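Local coordinates for outer membrane protein assembly factor BamA (Haemophilus ducreyi, PDB 4K3C) that probably assembles and inserts beta-barrel proteins into the outer membrane as part of the Bam complex, here as its barrel with the last two POTRA domains, at residues V219-N224 and G250-P255; Y262-G267 and F308-G313; E277-R282 and A410-E415. All coordinates share one frame; numbering follows the deposited sequence.

Contact 1 of 3, residues V219-N224 and G250-P255; sequences VSLGGN and GTLGFP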
# COMPACT_ATOMS: atom_id res chain seq x y z
N VAL A 219 -4.27 -9.07 -13.14
CA VAL A 219 -3.04 -9.55 -12.51
C VAL A 219 -1.88 -8.69 -12.98
O VAL A 219 -1.76 -8.40 -14.18
CB VAL A 219 -2.76 -11.03 -12.83
CG1 VAL A 219 -1.43 -11.47 -12.22
CG2 VAL A 219 -3.89 -11.90 -12.33
N SER A 220 -1.03 -8.26 -12.05
CA SER A 220 0.10 -7.39 -12.41
C SER A 220 1.43 -8.14 -12.44
O SER A 220 1.64 -9.09 -11.68
CB SER A 220 0.19 -6.21 -11.45
OG SER A 220 0.67 -6.62 -10.18
N LEU A 221 2.34 -7.71 -13.31
CA LEU A 221 3.67 -8.29 -13.35
C LEU A 221 4.68 -7.21 -13.11
O LEU A 221 4.85 -6.33 -13.94
CB LEU A 221 3.94 -8.96 -14.70
CG LEU A 221 4.93 -10.12 -14.73
CD1 LEU A 221 6.02 -9.90 -15.79
CD2 LEU A 221 5.53 -10.39 -13.34
N GLY A 222 5.35 -7.26 -11.97
CA GLY A 222 6.38 -6.31 -11.64
C GLY A 222 7.77 -6.89 -11.85
O GLY A 222 8.07 -8.02 -11.47
N GLY A 223 8.65 -6.10 -12.46
CA GLY A 223 10.05 -6.47 -12.55
C GLY A 223 10.89 -5.46 -11.81
O GLY A 223 10.59 -4.27 -11.81
N ASN A 224 11.95 -5.93 -11.17
CA ASN A 224 12.80 -5.02 -10.46
C ASN A 224 14.23 -5.49 -10.52
O ASN A 224 14.48 -6.67 -10.39
CB ASN A 224 12.32 -4.92 -9.01
CG ASN A 224 12.95 -3.75 -8.27
OD1 ASN A 224 13.82 -3.94 -7.40
ND2 ASN A 224 12.52 -2.53 -8.59
N GLY A 250 10.95 -10.83 -10.30
CA GLY A 250 9.64 -10.66 -10.90
C GLY A 250 8.60 -11.05 -9.90
O GLY A 250 8.71 -12.09 -9.26
N THR A 251 7.60 -10.20 -9.71
CA THR A 251 6.56 -10.54 -8.76
C THR A 251 5.13 -10.30 -9.27
O THR A 251 4.81 -9.20 -9.71
CB THR A 251 6.76 -9.88 -7.36
OG1 THR A 251 5.86 -8.78 -7.22
CG2 THR A 251 8.22 -9.41 -7.13
N LEU A 252 4.31 -11.36 -9.20
CA LEU A 252 2.94 -11.38 -9.69
C LEU A 252 1.98 -10.88 -8.64
O LEU A 252 1.93 -11.42 -7.55
CB LEU A 252 2.55 -12.81 -10.05
CG LEU A 252 2.96 -13.33 -11.43
CD1 LEU A 252 2.33 -14.67 -11.77
CD2 LEU A 252 2.60 -12.31 -12.50
N GLY A 253 1.20 -9.86 -8.97
CA GLY A 253 0.23 -9.28 -8.05
C GLY A 253 -1.19 -9.60 -8.44
O GLY A 253 -1.53 -9.59 -9.63
N PHE A 254 -2.03 -9.89 -7.45
CA PHE A 254 -3.39 -10.39 -7.67
C PHE A 254 -4.39 -9.56 -6.89
O PHE A 254 -4.39 -9.59 -5.66
CB PHE A 254 -3.48 -11.84 -7.24
CG PHE A 254 -2.50 -12.72 -7.93
CD1 PHE A 254 -2.80 -13.29 -9.17
CD2 PHE A 254 -1.26 -12.98 -7.36
CE1 PHE A 254 -1.90 -14.11 -9.81
CE2 PHE A 254 -0.34 -13.80 -8.00
CZ PHE A 254 -0.66 -14.36 -9.23
N PRO A 255 -5.25 -8.82 -7.61
CA PRO A 255 -6.14 -7.78 -7.07
C PRO A 255 -7.55 -8.25 -6.80
O PRO A 255 -8.42 -7.95 -7.60
CB PRO A 255 -6.18 -6.76 -8.20
CG PRO A 255 -6.02 -7.57 -9.44
CD PRO A 255 -5.22 -8.81 -9.08
O HOH W 1 3.16 -6.91 -9.83
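Ser220 and Gly253 exchange a pair of backbone hydrogen bonds, with Ser220 N to Gly253 O at 2.8 Å and Gly253 N to Ser220 O at 2.9 Å. Two residues on, Gly222 and Thr251 repeat the pattern, Gly222 N reaching Thr251 O at 3.0 Å while Thr251 N reaches Gly222 O at 2.8 Å. All four bonds are nearly straight, the most bent still 158° at the hydrogen. Leu221 and Leu252 lie between as a non-hydrogen-bonded pair, and their amide groups turn outward to the flanking strands, Leu221 to Glu211 and Leu252 to Leu264. Before the strand starts, Val219 N is held by Thr215 OG1.

Thr251 O has two donors: beside Gly222 N it accepts from a water at 2.8 Å, and that water also bonds Ser220 OG. With OG lodged between the backbone N and the carbonyl carbon (chi1 73°), Ser220 stands on the same side of the sheet as Thr251, and the water links its hydroxyl to the opposing backbone.

The other side is apolar. Leu221 and Leu252 cross obliquely, with their CD2 methyls 3.6 Å apart, and Leu252 CD2 also lies 4.1 Å from Val219 CG1. Val219 runs alongside Phe254, its CG1 set 3.6 Å from ring atom CE1 and its CG2 beside CD1.

The 158° between the N-to-C directions of the strands fits an antiparallel hairpin with some twist. Bonding within the strand pair therefore rests on main-chain atoms, supplemented by one water on the hydroxyl-bearing side, while the apolar side, built from Val219, Leu221, Leu252 and Phe254, needs no polar partner. Such a division is consistent with a transmembrane barrel wall whose apolar face meets lipid.

Contact 2 of 3, residues Y262-G267 and F308-G313; sequences YYLGLG and FDLSFG
Gly267 and Asp309, Gly265 and Ser311, and Tyr263 and Gly313 are the three hydrogen-bonded pairs of this antiparallel ladder. Each gives two N-H to O bonds, six in all; Asp309 N to Gly267 O, at 2.8 Å, is the straightest. CA-H groups of the intervening residues add weaker contacts, such as Phe312 CA to Tyr263 O at 3.1 Å.

Tyr263 makes a CH-pi interaction with Gly313. Tyr263 CG sits between its backbone N and carbonyl carbon (chi1 63°), and the ring lies across the opposite strand. Gly313 CA is over one face, 3.6 Å from the ring centroid and 26° off its normal, where a residue without a side chain lets the ring come down on the backbone.

Apolar packing occupies the other face of the sheet. Leu264 CD2 meets Phe312 CB at 3.8 Å and approaches the edge of that ring, while Leu266 CD2 reaches Leu310 CD1 at 4.0 Å.

With strand axes 171° apart, leucine and phenylalanine on one face, and Tyr263, Asp309 and Ser311 on the other, this is the wall of an Omp85-type transmembrane beta barrel.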
# COMPACT_ATOMS: atom_id res chain seq x y z
N TYR A 262 -3.05 -10.53 -3.09
CA TYR A 262 -1.99 -11.49 -2.85
C TYR A 262 -0.86 -11.13 -3.76
O TYR A 262 -1.02 -10.31 -4.66
CB TYR A 262 -2.47 -12.91 -3.13
CG TYR A 262 -3.65 -13.20 -2.26
CD1 TYR A 262 -3.48 -13.65 -0.95
CD2 TYR A 262 -4.94 -12.93 -2.70
CE1 TYR A 262 -4.57 -13.86 -0.13
CE2 TYR A 262 -6.03 -13.13 -1.88
CZ TYR A 262 -5.84 -13.59 -0.59
OH TYR A 262 -6.94 -13.78 0.21
N TYR A 263 0.29 -11.72 -3.51
CA TYR A 263 1.34 -11.66 -4.52
C TYR A 263 2.20 -12.91 -4.44
O TYR A 263 2.30 -13.56 -3.38
CB TYR A 263 2.16 -10.38 -4.38
CG TYR A 263 2.88 -10.30 -3.06
CD1 TYR A 263 4.10 -10.96 -2.87
CD2 TYR A 263 2.37 -9.58 -2.01
CE1 TYR A 263 4.77 -10.90 -1.68
CE2 TYR A 263 3.05 -9.52 -0.80
CZ TYR A 263 4.25 -10.18 -0.65
OH TYR A 263 4.93 -10.14 0.55
N LEU A 264 2.78 -13.28 -5.58
CA LEU A 264 3.77 -14.33 -5.68
C LEU A 264 4.97 -13.76 -6.43
O LEU A 264 4.80 -13.10 -7.45
CB LEU A 264 3.23 -15.51 -6.48
CG LEU A 264 2.58 -16.71 -5.79
CD1 LEU A 264 2.30 -17.83 -6.82
CD2 LEU A 264 3.40 -17.24 -4.60
N GLY A 265 6.17 -14.01 -5.94
CA GLY A 265 7.36 -13.53 -6.63
C GLY A 265 8.50 -14.53 -6.64
O GLY A 265 8.60 -15.36 -5.74
N LEU A 266 9.32 -14.46 -7.67
CA LEU A 266 10.60 -15.15 -7.73
C LEU A 266 11.66 -14.07 -7.84
O LEU A 266 11.44 -13.04 -8.49
CB LEU A 266 10.68 -15.99 -8.99
CG LEU A 266 9.66 -17.11 -9.11
CD1 LEU A 266 9.53 -17.59 -10.57
CD2 LEU A 266 10.06 -18.26 -8.18
N GLY A 267 12.81 -14.30 -7.21
CA GLY A 267 13.91 -13.36 -7.34
C GLY A 267 15.27 -13.99 -7.16
O GLY A 267 15.47 -14.93 -6.39
N PHE A 308 18.10 -17.87 -5.08
CA PHE A 308 16.81 -17.84 -5.73
C PHE A 308 15.76 -17.93 -4.63
O PHE A 308 15.71 -18.91 -3.90
CB PHE A 308 16.65 -19.06 -6.61
CG PHE A 308 17.03 -18.85 -8.02
CD1 PHE A 308 18.35 -18.97 -8.43
CD2 PHE A 308 16.06 -18.55 -8.97
CE1 PHE A 308 18.70 -18.79 -9.76
CE2 PHE A 308 16.41 -18.36 -10.30
CZ PHE A 308 17.73 -18.48 -10.69
N ASP A 309 14.90 -16.92 -4.51
CA ASP A 309 13.90 -16.95 -3.45
C ASP A 309 12.49 -17.01 -4.01
O ASP A 309 12.23 -16.53 -5.13
CB ASP A 309 14.05 -15.72 -2.56
CG ASP A 309 13.83 -14.44 -3.32
OD1 ASP A 309 12.65 -14.05 -3.49
OD2 ASP A 309 14.84 -13.85 -3.77
N LEU A 310 11.58 -17.60 -3.23
CA LEU A 310 10.14 -17.57 -3.53
C LEU A 310 9.42 -16.68 -2.53
O LEU A 310 9.75 -16.69 -1.34
CB LEU A 310 9.55 -18.97 -3.50
CG LEU A 310 8.04 -19.06 -3.65
CD1 LEU A 310 7.60 -18.50 -4.98
CD2 LEU A 310 7.62 -20.51 -3.51
N SER A 311 8.44 -15.92 -3.00
CA SER A 311 7.77 -14.95 -2.14
C SER A 311 6.28 -14.93 -2.34
O SER A 311 5.80 -14.96 -3.48
CB SER A 311 8.32 -13.54 -2.38
OG SER A 311 9.65 -13.48 -1.91
N PHE A 312 5.56 -14.89 -1.22
CA PHE A 312 4.10 -14.90 -1.22
C PHE A 312 3.68 -13.93 -0.14
O PHE A 312 4.36 -13.80 0.87
CB PHE A 312 3.59 -16.31 -0.90
CG PHE A 312 4.66 -17.22 -0.36
CD1 PHE A 312 4.99 -17.20 0.98
CD2 PHE A 312 5.35 -18.07 -1.20
CE1 PHE A 312 5.99 -18.03 1.47
CE2 PHE A 312 6.35 -18.89 -0.71
CZ PHE A 312 6.67 -18.87 0.63
N GLY A 313 2.58 -13.23 -0.36
CA GLY A 313 2.08 -12.34 0.66
C GLY A 313 0.59 -12.15 0.51
O GLY A 313 0.02 -12.44 -0.55

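Contact 3 of 3, residues E277-R282 and A410-E415; sequences EREYTR and AIYYRE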
# COMPACT_ATOMS: atom_id res chain seq x y z
N GLU A 277 33.33 -8.13 11.75
CA GLU A 277 34.47 -8.19 12.67
C GLU A 277 34.54 -9.45 13.50
O GLU A 277 35.26 -9.51 14.49
CB GLU A 277 34.57 -6.93 13.55
CG GLU A 277 33.71 -6.92 14.81
CD GLU A 277 34.55 -6.68 16.06
OE1 GLU A 277 35.53 -7.44 16.26
OE2 GLU A 277 34.23 -5.75 16.82
N ARG A 278 33.80 -10.47 13.07
CA ARG A 278 33.92 -11.82 13.62
C ARG A 278 33.41 -11.95 15.05
O ARG A 278 34.15 -11.76 16.01
CB ARG A 278 35.35 -12.36 13.50
CG ARG A 278 35.50 -13.80 13.97
CD ARG A 278 36.90 -14.35 13.70
NE ARG A 278 36.96 -15.77 14.02
CZ ARG A 278 37.94 -16.34 14.73
NH1 ARG A 278 38.95 -15.62 15.18
NH2 ARG A 278 37.89 -17.64 14.97
N GLU A 279 32.13 -12.29 15.18
CA GLU A 279 31.58 -12.62 16.48
C GLU A 279 30.97 -14.03 16.53
O GLU A 279 30.86 -14.72 15.53
CB GLU A 279 30.60 -11.54 16.96
CG GLU A 279 29.23 -11.59 16.33
CD GLU A 279 28.36 -12.65 16.95
OE1 GLU A 279 27.95 -13.56 16.21
OE2 GLU A 279 28.12 -12.60 18.18
N TYR A 280 30.53 -14.41 17.72
CA TYR A 280 30.18 -15.78 18.06
C TYR A 280 29.07 -16.43 17.23
O TYR A 280 29.32 -17.41 16.54
CB TYR A 280 29.82 -15.83 19.55
CG TYR A 280 29.35 -17.18 19.99
CD1 TYR A 280 30.24 -18.20 20.22
CD2 TYR A 280 28.00 -17.42 20.20
CE1 TYR A 280 29.81 -19.43 20.64
CE2 TYR A 280 27.56 -18.65 20.62
CZ TYR A 280 28.47 -19.65 20.83
OH TYR A 280 28.03 -20.87 21.23
N THR A 281 27.85 -15.89 17.32
CA THR A 281 26.72 -16.40 16.55
C THR A 281 26.94 -16.32 15.04
O THR A 281 26.53 -17.20 14.28
CB THR A 281 25.46 -15.63 16.89
OG1 THR A 281 25.03 -16.01 18.20
CG2 THR A 281 24.34 -15.91 15.88
N ARG A 282 27.59 -15.24 14.61
CA ARG A 282 27.90 -15.06 13.19
C ARG A 282 28.80 -16.15 12.68
O ARG A 282 28.58 -16.66 11.59
CB ARG A 282 28.58 -13.73 12.96
CG ARG A 282 27.65 -12.57 12.97
CD ARG A 282 28.44 -11.33 12.68
NE ARG A 282 27.60 -10.17 12.49
CZ ARG A 282 28.06 -8.93 12.56
NH1 ARG A 282 29.35 -8.71 12.81
NH2 ARG A 282 27.22 -7.91 12.37
N ALA A 410 26.17 -9.06 20.65
CA ALA A 410 27.34 -9.67 20.02
C ALA A 410 28.32 -10.18 21.06
O ALA A 410 28.36 -9.69 22.18
CB ALA A 410 28.02 -8.66 19.10
N ILE A 411 29.13 -11.17 20.69
CA ILE A 411 30.23 -11.62 21.54
C ILE A 411 31.49 -11.80 20.69
O ILE A 411 31.66 -12.82 20.02
CB ILE A 411 29.91 -12.95 22.25
CG1 ILE A 411 28.62 -12.84 23.05
CG2 ILE A 411 31.08 -13.37 23.15
CD1 ILE A 411 28.11 -14.17 23.54
N TYR A 412 32.36 -10.80 20.73
CA TYR A 412 33.53 -10.78 19.87
C TYR A 412 34.69 -11.60 20.41
O TYR A 412 34.61 -12.18 21.49
CB TYR A 412 33.98 -9.34 19.61
CG TYR A 412 32.89 -8.48 19.02
CD1 TYR A 412 32.32 -8.79 17.80
CD2 TYR A 412 32.45 -7.34 19.68
CE1 TYR A 412 31.33 -8.01 17.26
CE2 TYR A 412 31.48 -6.55 19.15
CZ TYR A 412 30.91 -6.88 17.94
OH TYR A 412 29.93 -6.08 17.41
N TYR A 413 35.77 -11.63 19.64
CA TYR A 413 36.92 -12.47 19.93
C TYR A 413 37.94 -11.70 20.78
O TYR A 413 38.22 -10.54 20.50
CB TYR A 413 37.54 -12.94 18.61
CG TYR A 413 38.14 -14.32 18.66
CD1 TYR A 413 37.35 -15.46 18.53
CD2 TYR A 413 39.52 -14.49 18.81
CE1 TYR A 413 37.92 -16.73 18.57
CE2 TYR A 413 40.09 -15.76 18.85
CZ TYR A 413 39.29 -16.88 18.72
OH TYR A 413 39.85 -18.14 18.77
N ARG A 414 38.48 -12.35 21.81
CA ARG A 414 39.49 -11.73 22.66
C ARG A 414 40.74 -12.60 22.86
O ARG A 414 41.52 -12.34 23.77
CB ARG A 414 38.90 -11.35 24.02
N GLU A 415 40.91 -13.61 22.00
CA GLU A 415 42.05 -14.55 22.00
C GLU A 415 42.54 -14.96 23.39
O GLU A 415 43.34 -14.24 23.97
CB GLU A 415 43.21 -14.01 21.15
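Glu279 and Tyr412 bring the two backbones together, their CA atoms 4.3 Å apart, and the end-to-end directions of the touching parts differ by 101°, so the segments meet crosswise. Tyr280 N donates to Ile411 O at 3.0 Å in a rather bent bond, 138° at the hydrogen. In the reverse direction, Ile411 N donates to Glu279 OE2 at 3.1 Å, using the anti lone pair of the carboxylate. Glu279 OE1 turns instead toward Arg282 N at the start of helix 280-288, for which Glu279 is the N-cap; the modelled bond is too short for its length to be trusted. One carboxylate thus joins the start of helix 280-288 to the Ala410-Tyr412 strand.

Both partners belong to extracellular loops of the barrel: the helix lies in the connection between strands 260-274 and 303-317, and Ala410-Tyr412 in the long one between strands 366-378 and 430-440. In BamA such loops fold together over the barrel mouth.

Glu277 lays its carboxylate on the Tyr412 ring, the planes only 8° apart, with Glu277 CD 3.5 Å from Tyr412 CD1 and Glu277 OE2 above the ring centre. Glu279 CB approaches the same ring at CD1, while the phenol OH bonds Asp424 OD2. Arg278, extended from CG to NE, runs alongside Tyr413 and places its guanidinium over the ring face as a cation-pi stack, CZ 4.1 Å from the centroid. NH1 is above the middle of the ring, and NH2 makes a salt bridge with Glu283. Beyond the Ile411 carbonyl, Tyr280 CB packs against Ile411 CB at 3.9 Å.

Overall arrangement
Contacts 1 and 2 are neighbours in the barrel wall, centres 10 Å apart. Strand 242-254 serves contact 1 and strand 260-274 contact 2; the two adjoin, with Gly250 and Leu252 probably hydrogen-bonded to Leu266 and Leu264, so strands 220-231, 242-254, 260-274 and 303-317 run side by side. Contact 3 lies away from this wall, its centre 41 Å from that of contact 1 and 34 Å from that of contact 2. Along the chain, contact 1 closes before contact 2 opens, whereas contacts 2 and 3 alternate: residues 277-282 fall between the strands of contact 2. The barrel thus combines wall pairing near its periplasmic end with loop-to-loop closure on its extracellular side.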